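Periplasmic binding protein/LacI transcriptional regulator (Burkholderia multivorans, PDB 4YLE) probably serves as the periplasmic solute-binding component of an ABC transporter, delivering a simple sugar or related small molecule to the membrane permease. Local coordinates at residues G154-K159 / R270-A275; G168-V173 / D232-G237; G185-M190 / M195-V200. All blocks are in the same frame, centred on the assembly; numbering follows the deposited sequence.

Contact 1 of 3, residues G154-K159 / R270-A275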
ATOM      1  N   GLY A 154      -7.446  13.757  -2.143  1.00 20.35           N
ATOM      2  CA  GLY A 154      -8.297  14.316  -3.180  1.00 19.55           C
ATOM      3  C   GLY A 154      -8.989  15.620  -2.784  1.00 20.82           C
ATOM      4  O   GLY A 154      -9.091  16.560  -3.611  1.00 23.92           O
ATOM      5  N   ASP A 155      -9.476  15.695  -1.544  1.00 20.63           N
ATOM      6  CA  ASP A 155     -10.140  16.911  -1.055  1.00 24.01           C
ATOM      7  C   ASP A 155      -9.213  18.113  -1.041  1.00 25.33           C
ATOM      8  O   ASP A 155      -9.639  19.221  -1.360  1.00 28.44           O
ATOM      9  CB  ASP A 155     -10.704  16.709   0.367  1.00 29.60           C
ATOM     10  CG  ASP A 155     -11.986  15.887   0.390  1.00 30.96           C
ATOM     11  OD1 ASP A 155     -12.616  15.709  -0.673  1.00 28.92           O
ATOM     12  OD2 ASP A 155     -12.359  15.422   1.490  1.00 28.68           O
ATOM     13  N   TYR A 156      -7.974  17.924  -0.612  1.00 22.80           N
ATOM     14  CA  TYR A 156      -7.023  19.025  -0.606  1.00 28.58           C
ATOM     15  C   TYR A 156      -6.788  19.541  -2.030  1.00 28.86           C
ATOM     16  O   TYR A 156      -6.820  20.751  -2.279  1.00 27.16           O
ATOM     17  CB  TYR A 156      -5.712  18.594   0.040  1.00 27.71           C
ATOM     18  CG  TYR A 156      -4.787  19.756   0.318  1.00 25.64           C
ATOM     19  CD1 TYR A 156      -5.042  20.650   1.354  1.00 27.63           C
ATOM     20  CD2 TYR A 156      -3.683  19.969  -0.463  1.00 22.21           C
ATOM     21  CE1 TYR A 156      -4.189  21.722   1.602  1.00 28.79           C
ATOM     22  CE2 TYR A 156      -2.833  21.036  -0.226  1.00 26.29           C
ATOM     23  CZ  TYR A 156      -3.081  21.900   0.802  1.00 28.08           C
ATOM     24  OH  TYR A 156      -2.230  22.972   1.025  1.00 36.49           O
ATOM     25  N   LEU A 157      -6.559  18.623  -2.964  1.00 22.09           N
ATOM     26  CA  LEU A 157      -6.446  18.984  -4.365  1.00 21.55           C
ATOM     27  C   LEU A 157      -7.663  19.726  -4.872  1.00 23.89           C
ATOM     28  O   LEU A 157      -7.534  20.722  -5.588  1.00 25.69           O
ATOM     29  CB  LEU A 157      -6.236  17.736  -5.211  1.00 20.58           C
ATOM     30  CG  LEU A 157      -6.209  17.926  -6.732  1.00 21.25           C
ATOM     31  CD1 LEU A 157      -5.069  18.850  -7.203  1.00 21.49           C
ATOM     32  CD2 LEU A 157      -6.095  16.539  -7.380  1.00 21.53           C
ATOM     33  N   ALA A 158      -8.851  19.256  -4.520  1.00 24.15           N
ATOM     34  CA  ALA A 158     -10.083  19.893  -5.015  1.00 26.48           C
ATOM     35  C   ALA A 158     -10.135  21.369  -4.673  1.00 32.73           C
ATOM     36  O   ALA A 158     -10.649  22.168  -5.454  1.00 37.70           O
ATOM     37  CB  ALA A 158     -11.299  19.190  -4.450  1.00 29.81           C
ATOM     38  N   LYS A 159      -9.585  21.746  -3.520  1.00 28.78           N
ATOM     39  CA  LYS A 159      -9.608  23.147  -3.103  1.00 39.20           C
ATOM     40  C   LYS A 159      -8.832  24.024  -4.088  1.00 37.81           C
ATOM     41  O   LYS A 159      -9.103  25.229  -4.212  1.00 33.13           O
ATOM     42  CB  LYS A 159      -9.015  23.320  -1.700  1.00 34.34           C
ATOM     43  CG  LYS A 159      -9.555  22.410  -0.625  1.00 48.20           C
ATOM     44  CD  LYS A 159     -11.069  22.292  -0.653  1.00 58.13           C
ATOM     45  CE  LYS A 159     -11.541  21.121   0.207  1.00 60.38           C
ATOM     46  NZ  LYS A 159     -12.544  20.276  -0.516  1.00 53.56           N
ATOM     47  N   ARG A 270       6.576  20.604  -6.477  1.00 30.55           N
ATOM     48  CA  ARG A 270       6.407  19.636  -7.566  1.00 32.17           C
ATOM     49  C   ARG A 270       5.245  18.673  -7.261  1.00 26.85           C
ATOM     50  O   ARG A 270       4.571  18.211  -8.177  1.00 23.43           O
ATOM     51  CB  ARG A 270       7.716  18.865  -7.816  1.00 27.45           C
ATOM     52  CG  ARG A 270       8.698  19.662  -8.694  1.00 29.42           C
ATOM     53  CD  ARG A 270      10.007  18.930  -8.861  1.00 46.68           C
ATOM     54  NE  ARG A 270      10.687  18.809  -7.583  1.00 41.85           N
ATOM     55  CZ  ARG A 270      11.629  17.913  -7.320  1.00 42.94           C
ATOM     56  NH1 ARG A 270      12.001  17.038  -8.249  1.00 48.80           N
ATOM     57  NH2 ARG A 270      12.182  17.885  -6.118  1.00 44.99           N
ATOM     58  N   VAL A 271       5.029  18.417  -5.980  1.00 23.44           N
ATOM     59  CA  VAL A 271       3.918  17.588  -5.469  1.00 23.82           C
ATOM     60  C   VAL A 271       3.091  18.396  -4.463  1.00 24.40           C
ATOM     61  O   VAL A 271       3.645  19.027  -3.560  1.00 26.66           O
ATOM     62  CB  VAL A 271       4.449  16.323  -4.808  1.00 22.10           C
ATOM     63  CG1 VAL A 271       3.323  15.517  -4.158  1.00 21.31           C
ATOM     64  CG2 VAL A 271       5.140  15.480  -5.826  1.00 23.46           C
ATOM     65  N   LEU A 272       1.771  18.367  -4.610  1.00 21.27           N
ATOM     66  CA  LEU A 272       0.884  19.161  -3.780  1.00 23.63           C
ATOM     67  C   LEU A 272       0.498  18.522  -2.436  1.00 21.46           C
ATOM     68  O   LEU A 272       0.345  19.214  -1.426  1.00 23.96           O
ATOM     69  CB  LEU A 272      -0.391  19.479  -4.569  1.00 25.91           C
ATOM     70  CG  LEU A 272      -1.483  20.212  -3.785  1.00 24.60           C
ATOM     71  CD1 LEU A 272      -1.058  21.664  -3.571  1.00 27.02           C
ATOM     72  CD2 LEU A 272      -2.835  20.126  -4.500  1.00 27.77           C
ATOM     73  N   ALA A 273       0.314  17.218  -2.430  1.00 24.62           N
ATOM     74  CA  ALA A 273      -0.070  16.516  -1.209  1.00 19.70           C
ATOM     75  C   ALA A 273       0.221  15.046  -1.331  1.00 18.68           C
ATOM     76  O   ALA A 273       0.292  14.501  -2.424  1.00 17.71           O
ATOM     77  CB  ALA A 273      -1.541  16.723  -0.922  1.00 22.06           C
ATOM     78  N   THR A 274       0.382  14.416  -0.176  1.00 18.84           N
ATOM     79  CA  THR A 274       0.484  12.970  -0.074  1.00 20.15           C
ATOM     80  C   THR A 274      -0.225  12.581   1.221  1.00 19.59           C
ATOM     81  O   THR A 274      -0.954  13.388   1.775  1.00 17.91           O
ATOM     82  CB  THR A 274       1.941  12.511  -0.086  1.00 16.01           C
ATOM     83  OG1 THR A 274       1.999  11.079  -0.119  1.00 19.76           O
ATOM     84  CG2 THR A 274       2.720  13.021   1.124  1.00 18.26           C
ATOM     85  N   ALA A 275      -0.039  11.350   1.689  1.00 18.55           N
ATOM     86  CA  ALA A 275      -0.694  10.922   2.931  1.00 19.36           C
ATOM     87  C   ALA A 275       0.234   9.982   3.629  1.00 17.76           C
ATOM     88  O   ALA A 275       0.928   9.188   2.979  1.00 18.40           O
ATOM     89  CB  ALA A 275      -2.028  10.249   2.671  1.00 16.05           C
TER
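Leu272 fits against Leu157 and Tyr156, two neighbouring residues on one turn of helix 146-160, and the contact is entirely apolar. Its more enclosed half lies at the leucine pair, where Leu157 is buried. Leu272 CD2 sits 3.7 Å from Leu157 CD1, and the same methyl stands 3.8 Å from Leu157 CA, so it rests against helix backbone as well as side chain. The two leucines meet at about a right angle, branch against branch. With CG turned anti to the backbone N (chi1 175°), Leu272 extends its fork directly at the helix. Tyr252 of strand 252-254 touches both leucines.

Helix 146-160 packs here in the lobe built on the four-stranded parallel sheet, one of the two Rossmann-like lobes of a type I periplasmic-binding-protein fold. By backbone hydrogen bonds Leu272 is joined to Val253 and Ala273 to Gly255, along and just past edge strand 252-254. The chain then continues into strand 274-276, which pairs with strand 308-314 in the mixed sheet.

The Tyr156 half differs in burial more than in distance, for the tyrosine is partly exposed to solvent. One side of its ring does the touching: CE2 approaches Leu272 CD1 at 3.8 Å, while CD2 lies 3.9 Å from Ala273 CB. Both methyl carbons approach the ring obliquely. Ala273 is buried, and Leu313 touches both it and Tyr156; Thr315, near the chain end, also packs on the tyrosine.

Contact 2 of 3, residues G168-V173 / D232-G237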
ATOM      1  N   GLY A 168      -6.639  13.071 -14.220  1.00 17.24           N
ATOM      2  CA  GLY A 168      -6.390  11.663 -14.435  1.00 17.50           C
ATOM      3  C   GLY A 168      -5.982  11.007 -13.151  1.00 17.20           C
ATOM      4  O   GLY A 168      -5.365  11.634 -12.301  1.00 16.50           O
ATOM      5  N   ILE A 169      -6.365   9.733 -13.005  1.00 16.12           N
ATOM      6  CA  ILE A 169      -5.976   8.920 -11.854  1.00 15.00           C
ATOM      7  C   ILE A 169      -4.995   7.838 -12.303  1.00 17.42           C
ATOM      8  O   ILE A 169      -5.289   7.031 -13.197  1.00 16.20           O
ATOM      9  CB  ILE A 169      -7.201   8.290 -11.182  1.00 16.88           C
ATOM     10  CG1 ILE A 169      -8.118   9.399 -10.697  1.00 16.01           C
ATOM     11  CG2 ILE A 169      -6.790   7.369 -10.015  1.00 18.87           C
ATOM     12  CD1 ILE A 169      -9.436   8.919 -10.077  1.00 16.85           C
ATOM     13  N   VAL A 170      -3.829   7.848 -11.681  1.00 17.21           N
ATOM     14  CA  VAL A 170      -2.811   6.837 -11.892  1.00 15.30           C
ATOM     15  C   VAL A 170      -2.925   5.834 -10.732  1.00 18.50           C
ATOM     16  O   VAL A 170      -2.612   6.147  -9.592  1.00 20.70           O
ATOM     17  CB  VAL A 170      -1.411   7.435 -11.978  1.00 14.68           C
ATOM     18  CG1 VAL A 170      -0.400   6.354 -12.418  1.00 19.88           C
ATOM     19  CG2 VAL A 170      -1.391   8.581 -12.956  1.00 15.72           C
ATOM     20  N   GLU A 171      -3.400   4.635 -11.058  1.00 16.52           N
ATOM     21  CA  GLU A 171      -3.823   3.639 -10.096  1.00 14.66           C
ATOM     22  C   GLU A 171      -2.743   2.607  -9.796  1.00 17.02           C
ATOM     23  O   GLU A 171      -1.852   2.380 -10.607  1.00 16.29           O
ATOM     24  CB  GLU A 171      -5.066   2.976 -10.683  1.00 23.10           C
ATOM     25  CG  GLU A 171      -5.622   1.806 -10.032  1.00 43.33           C
ATOM     26  CD  GLU A 171      -6.925   1.495 -10.697  1.00 39.48           C
ATOM     27  OE1 GLU A 171      -6.956   0.735 -11.694  1.00 36.73           O
ATOM     28  OE2 GLU A 171      -7.903   2.095 -10.248  1.00 28.41           O
ATOM     29  N   GLY A 172      -2.794   2.011  -8.613  1.00 15.42           N
ATOM     30  CA  GLY A 172      -1.908   0.884  -8.317  1.00 18.18           C
ATOM     31  C   GLY A 172      -2.292  -0.372  -9.096  1.00 21.02           C
ATOM     32  O   GLY A 172      -3.118  -0.343 -10.023  1.00 23.09           O
ATOM     33  N   VAL A 173      -1.695  -1.508  -8.712  1.00 19.45           N
ATOM     34  CA  VAL A 173      -2.050  -2.813  -9.301  1.00 19.86           C
ATOM     35  C   VAL A 173      -3.553  -3.037  -9.146  1.00 23.96           C
ATOM     36  O   VAL A 173      -4.057  -3.097  -8.039  1.00 23.96           O
ATOM     37  CB  VAL A 173      -1.236  -3.963  -8.632  1.00 26.77           C
ATOM     38  CG1 VAL A 173      -1.767  -5.314  -9.015  1.00 30.81           C
ATOM     39  CG2 VAL A 173       0.243  -3.859  -8.988  1.00 25.82           C
ATOM     40  N   ASP A 232       3.336   7.292  -3.879  1.00 15.82           N
ATOM     41  CA  ASP A 232       4.341   8.302  -4.109  1.00 14.71           C
ATOM     42  C   ASP A 232       5.285   7.920  -5.249  1.00 16.51           C
ATOM     43  O   ASP A 232       5.750   8.792  -5.990  1.00 18.11           O
ATOM     44  CB  ASP A 232       5.143   8.566  -2.852  1.00 16.64           C
ATOM     45  CG  ASP A 232       4.401   9.472  -1.836  1.00 16.88           C
ATOM     46  OD1 ASP A 232       3.311  10.002  -2.135  1.00 17.98           O
ATOM     47  OD2 ASP A 232       4.943   9.622  -0.712  1.00 20.50           O
ATOM     48  N   ASN A 233       5.589   6.636  -5.393  1.00 16.32           N
ATOM     49  CA  ASN A 233       6.489   6.227  -6.477  1.00 17.23           C
ATOM     50  C   ASN A 233       5.859   6.581  -7.832  1.00 16.01           C
ATOM     51  O   ASN A 233       6.546   7.124  -8.732  1.00 18.19           O
ATOM     52  CB  ASN A 233       6.826   4.747  -6.393  1.00 18.55           C
ATOM     53  CG  ASN A 233       7.965   4.480  -5.446  1.00 24.20           C
ATOM     54  OD1 ASN A 233       8.731   5.402  -5.098  1.00 23.97           O
ATOM     55  ND2 ASN A 233       8.134   3.225  -5.065  1.00 37.26           N
HETATM   56  N   MSE A 234       4.565   6.313  -7.973  1.00 16.55           N
HETATM   57  CA  MSE A 234       3.914   6.689  -9.223  1.00 14.99           C
HETATM   58  C   MSE A 234       3.866   8.198  -9.355  1.00 19.57           C
HETATM   59  O   MSE A 234       3.993   8.713 -10.481  1.00 18.87           O
HETATM   60  CB  MSE A 234       2.543   6.076  -9.318  1.00 16.93           C
HETATM   61  CG  MSE A 234       2.629   4.611  -9.634  1.00 13.85           C
HETATM   62 SE   MSE A 234       0.951   3.730  -9.929  1.00 23.00          SE
HETATM   63  CE  MSE A 234       0.058   4.331  -8.316  1.00 18.50           C
ATOM     64  N   ALA A 235       3.699   8.908  -8.233  1.00 17.08           N
ATOM     65  CA  ALA A 235       3.707  10.370  -8.246  1.00 18.25           C
ATOM     66  C   ALA A 235       5.056  10.915  -8.705  1.00 19.34           C
ATOM     67  O   ALA A 235       5.083  11.900  -9.427  1.00 18.65           O
ATOM     68  CB  ALA A 235       3.356  10.922  -6.896  1.00 17.01           C
ATOM     69  N   ILE A 236       6.160  10.273  -8.299  1.00 17.52           N
ATOM     70  CA  ILE A 236       7.497  10.667  -8.748  1.00 21.61           C
ATOM     71  C   ILE A 236       7.558  10.502 -10.255  1.00 20.82           C
ATOM     72  O   ILE A 236       8.059  11.382 -10.963  1.00 23.34           O
ATOM     73  CB  ILE A 236       8.597   9.827  -8.046  1.00 20.91           C
ATOM     74  CG1 ILE A 236       8.671  10.243  -6.578  1.00 22.49           C
ATOM     75  CG2 ILE A 236       9.942   9.968  -8.744  1.00 27.11           C
ATOM     76  CD1 ILE A 236       9.535   9.317  -5.699  1.00 24.74           C
ATOM     77  N   GLY A 237       7.036   9.392 -10.762  1.00 18.39           N
ATOM     78  CA  GLY A 237       6.917   9.221 -12.198  1.00 21.81           C
ATOM     79  C   GLY A 237       6.117  10.329 -12.850  1.00 19.29           C
ATOM     80  O   GLY A 237       6.551  10.883 -13.902  1.00 23.64           O
TER
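Two successive peptide groups, Val170-Glu171 and Glu171-Gly172, are the flat groups that meet the selenomethionine Met234. On the Glu171-Gly172 peptide, the selenium and the terminal methyl lie over the same face: SE is 3.2 Å from Glu171 O, and CE is 3.7 Å from Gly172 N. The methyl also stands off the plane of the preceding peptide, 3.5 Å from Val170 O, so it is held between the two carbonyl groups. Val170 is bonded through its backbone to Leu228 in the neighbouring strand. Glu171 O also receives a weak hydrogen bond from Ser202 OG. Glu171 turns its CB away from helix 232-244, and its carboxylate oxygens bond Thr183 OG1 and Ser174 OG.

The Met234 chain is extended at chi2 and bends at chi3 (-51°), which sets CE beside the two carbonyl oxygens. The Val170 side chain runs antiparallel alongside it, CG1 3.9 Å from SE. Met234 itself sits in the first turn of helix 232-244, where its backbone N is bound by Asn231 OD1. The contact thus seats the start of that helix on the C-terminal end of strand 166-171, the edge at which Rossmann-like lobes usually place their binding loops. Gly172 is about 7 Å from the bound unidentified ligand.

The line from CG through SE runs on almost exactly to Glu171 O, with a CG-SE-O angle of about 176°. Such a short, straight approach is consistent with a chalcogen-type attraction, the oxygen facing the electron-poor extension of the carbon-selenium bond, although selenium here replaces the sulfur of methionine.

Contact 3 of 3, residues G185-M190 / M195-V200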
ATOM      1  N   GLY A 185     -11.622   6.620  -3.527  1.00 18.23           N
ATOM      2  CA  GLY A 185     -11.516   7.833  -2.717  1.00 23.93           C
ATOM      3  C   GLY A 185     -11.189   9.060  -3.554  1.00 22.90           C
ATOM      4  O   GLY A 185     -11.763  10.136  -3.356  1.00 19.69           O
ATOM      5  N   PHE A 186     -10.269   8.890  -4.503  1.00 18.10           N
ATOM      6  CA  PHE A 186      -9.917   9.969  -5.416  1.00 18.44           C
ATOM      7  C   PHE A 186     -11.143  10.373  -6.236  1.00 20.52           C
ATOM      8  O   PHE A 186     -11.450  11.551  -6.377  1.00 19.40           O
ATOM      9  CB  PHE A 186      -8.774   9.532  -6.338  1.00 20.73           C
ATOM     10  CG  PHE A 186      -7.384   9.543  -5.708  1.00 15.83           C
ATOM     11  CD1 PHE A 186      -6.989  10.531  -4.815  1.00 15.86           C
ATOM     12  CD2 PHE A 186      -6.409   8.657  -6.148  1.00 16.67           C
ATOM     13  CE1 PHE A 186      -5.704  10.562  -4.300  1.00 19.16           C
ATOM     14  CE2 PHE A 186      -5.107   8.684  -5.619  1.00 16.76           C
ATOM     15  CZ  PHE A 186      -4.763   9.638  -4.724  1.00 17.36           C
ATOM     16  N   GLN A 187     -11.850   9.390  -6.774  1.00 18.51           N
ATOM     17  CA  GLN A 187     -13.061   9.674  -7.554  1.00 21.64           C
ATOM     18  C   GLN A 187     -14.095  10.419  -6.684  1.00 27.20           C
ATOM     19  O   GLN A 187     -14.711  11.355  -7.124  1.00 21.98           O
ATOM     20  CB  GLN A 187     -13.692   8.397  -8.116  1.00 28.00           C
ATOM     21  CG  GLN A 187     -12.836   7.573  -9.066  1.00 28.96           C
ATOM     22  CD  GLN A 187     -13.174   7.762 -10.523  1.00 42.64           C
ATOM     23  OE1 GLN A 187     -13.682   8.805 -10.937  1.00 44.65           O
ATOM     24  NE2 GLN A 187     -12.899   6.738 -11.312  1.00 51.38           N
ATOM     25  N   ASP A 188     -14.258  10.005  -5.428  1.00 22.11           N
ATOM     26  CA  ASP A 188     -15.210  10.642  -4.524  1.00 22.94           C
ATOM     27  C   ASP A 188     -14.907  12.120  -4.377  1.00 23.43           C
ATOM     28  O   ASP A 188     -15.804  12.968  -4.415  1.00 24.26           O
ATOM     29  CB  ASP A 188     -15.150  10.000  -3.132  1.00 24.19           C
ATOM     30  CG  ASP A 188     -15.614   8.533  -3.109  1.00 22.84           C
ATOM     31  OD1 ASP A 188     -16.321   8.079  -4.049  1.00 23.49           O
ATOM     32  OD2 ASP A 188     -15.313   7.855  -2.069  1.00 24.38           O
ATOM     33  N   ALA A 189     -13.624  12.421  -4.195  1.00 21.99           N
ATOM     34  CA  ALA A 189     -13.185  13.802  -4.008  1.00 21.54           C
ATOM     35  C   ALA A 189     -13.465  14.646  -5.245  1.00 22.10           C
ATOM     36  O   ALA A 189     -13.983  15.772  -5.147  1.00 23.41           O
ATOM     37  CB  ALA A 189     -11.713  13.818  -3.670  1.00 20.52           C
HETATM   38  N   MSE A 190     -13.122  14.100  -6.408  1.00 22.77           N
HETATM   39  CA  MSE A 190     -13.309  14.817  -7.661  1.00 23.60           C
HETATM   40  C   MSE A 190     -14.784  15.068  -7.954  1.00 25.82           C
HETATM   41  O   MSE A 190     -15.148  16.180  -8.342  1.00 25.64           O
HETATM   42  CB  MSE A 190     -12.650  14.052  -8.794  1.00 21.20           C
HETATM   43  CG  MSE A 190     -11.110  13.982  -8.645  1.00 19.45           C
HETATM   44 SE   MSE A 190     -10.236  15.759  -8.545  1.00 30.57          SE
HETATM   45  CE  MSE A 190     -10.157  15.962  -6.569  1.00 23.38           C
HETATM   46  N   MSE A 195     -15.000  18.234 -10.378  1.00 33.15           N
HETATM   47  CA  MSE A 195     -13.977  17.942 -11.392  1.00 31.18           C
HETATM   48  C   MSE A 195     -14.396  16.735 -12.192  1.00 30.81           C
HETATM   49  O   MSE A 195     -15.265  15.983 -11.776  1.00 39.16           O
HETATM   50  CB  MSE A 195     -12.584  17.680 -10.791  1.00 28.86           C
HETATM   51  CG  MSE A 195     -11.926  18.882 -10.142  1.00 39.72           C
HETATM   52 SE   MSE A 195     -12.304  19.011  -8.210  1.00 40.84          SE
HETATM   53  CE  MSE A 195     -12.869  20.895  -8.203  1.00 36.16           C
ATOM     54  N   LYS A 196     -13.778  16.575 -13.351  1.00 29.80           N
ATOM     55  CA  LYS A 196     -14.060  15.466 -14.249  1.00 32.09           C
ATOM     56  C   LYS A 196     -12.864  14.504 -14.412  1.00 30.30           C
ATOM     57  O   LYS A 196     -11.810  14.871 -14.930  1.00 26.09           O
ATOM     58  CB  LYS A 196     -14.475  16.014 -15.605  1.00 44.03           C
ATOM     59  CG  LYS A 196     -15.094  14.986 -16.510  1.00 57.29           C
ATOM     60  CD  LYS A 196     -15.577  15.635 -17.797  1.00 56.26           C
ATOM     61  CE  LYS A 196     -15.481  14.685 -18.985  1.00 54.95           C
ATOM     62  NZ  LYS A 196     -14.880  15.383 -20.162  1.00 63.40           N
ATOM     63  N   VAL A 197     -13.017  13.261 -13.964  1.00 29.88           N
ATOM     64  CA  VAL A 197     -11.960  12.274 -14.158  1.00 26.46           C
ATOM     65  C   VAL A 197     -12.040  11.755 -15.576  1.00 25.23           C
ATOM     66  O   VAL A 197     -12.986  11.049 -15.920  1.00 30.04           O
ATOM     67  CB  VAL A 197     -12.074  11.094 -13.158  1.00 24.69           C
ATOM     68  CG1 VAL A 197     -10.896  10.145 -13.300  1.00 23.65           C
ATOM     69  CG2 VAL A 197     -12.132  11.607 -11.746  1.00 27.17           C
ATOM     70  N   VAL A 198     -11.053  12.077 -16.406  1.00 24.32           N
ATOM     71  CA  VAL A 198     -11.112  11.688 -17.813  1.00 24.76           C
ATOM     72  C   VAL A 198     -10.348  10.400 -18.126  1.00 26.37           C
ATOM     73  O   VAL A 198     -10.525   9.827 -19.196  1.00 26.45           O
ATOM     74  CB  VAL A 198     -10.599  12.838 -18.706  1.00 24.76           C
ATOM     75  CG1 VAL A 198     -11.523  14.020 -18.512  1.00 28.95           C
ATOM     76  CG2 VAL A 198      -9.144  13.197 -18.366  1.00 23.15           C
ATOM     77  N   SER A 199      -9.525   9.927 -17.191  1.00 22.48           N
ATOM     78  CA  SER A 199      -8.711   8.743 -17.455  1.00 21.76           C
ATOM     79  C   SER A 199      -8.336   8.065 -16.144  1.00 21.17           C
ATOM     80  O   SER A 199      -8.014   8.748 -15.189  1.00 20.19           O
ATOM     81  CB  SER A 199      -7.446   9.116 -18.234  1.00 20.96           C
ATOM     82  OG  SER A 199      -6.819   7.967 -18.760  1.00 23.43           O
ATOM     83  N   VAL A 200      -8.434   6.737 -16.112  1.00 21.11           N
ATOM     84  CA  VAL A 200      -7.945   5.953 -14.981  1.00 20.31           C
ATOM     85  C   VAL A 200      -7.140   4.816 -15.571  1.00 23.96           C
ATOM     86  O   VAL A 200      -7.682   4.027 -16.345  1.00 23.74           O
ATOM     87  CB  VAL A 200      -9.092   5.399 -14.081  1.00 21.97           C
ATOM     88  CG1 VAL A 200      -8.533   4.586 -12.910  1.00 21.41           C
ATOM     89  CG2 VAL A 200      -9.938   6.531 -13.523  1.00 23.68           C
TER
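A sharp bend in Gln187 (chi2 -101°) swings its amide off the helix flank and across Val197, the two side chains meeting at about a right angle. OE1 comes to 3.3 Å from Val197 CG2, while NE2 lies 3.7 Å from Val200 CG2; the amide therefore spans two valines of the strand through non-bonded contacts. One turn on, the selenomethionine Met190 folds at chi2 and chi3, keeping SE close to its own backbone and 3.8 Å from CB of the selenomethionine Met195. Met190 CB lies 3.9 Å from Val197 CG2, the methyl that also meets Gln187.

One polar link joins the segments. Met195 N donates to Met190 O over 2.9 Å, a bond from residue i+5 back to i that is bent at the hydrogen (136°) and tilted from the carbonyl plane. It ties the turn after helix 177-193 to the helix's last turns.

The helix and strand segments run at 135° with axes 8.7 Å apart, forming the second half of a beta-alpha-beta crossover from strand 166-171. Leu228 of strand 226-229 packs on Met190, Ile169 on Val197, and Ala158 of helix 146-160 on Met195.

In the fold
Contacts 2 and 3 lie on the four-stranded parallel sheet, while contact 1 joins helix 146-160 of that lobe to the segment leading into strand 274-276; the three centres are 13 to 14 Å apart. Contacts 2 and 3 are nested in the chain loop closed by contact 1. They share the sheet directly: Ile169 N lies 2.9 Å from Ser199 O, a probable hydrogen bond between neighbouring strands. Contacts 1 and 3 meet where helices 146-160 and 177-193 pack, with Gly154 C 3.4 Å from Ala189 CB. Thr274 OG1 joins contact 1 to contact 2 through Asp232 OD1 at 2.6 Å, probably a hydrogen bond. Contact 2 comes near the unidentified ligand, Gly172 lying about 7 Å from it.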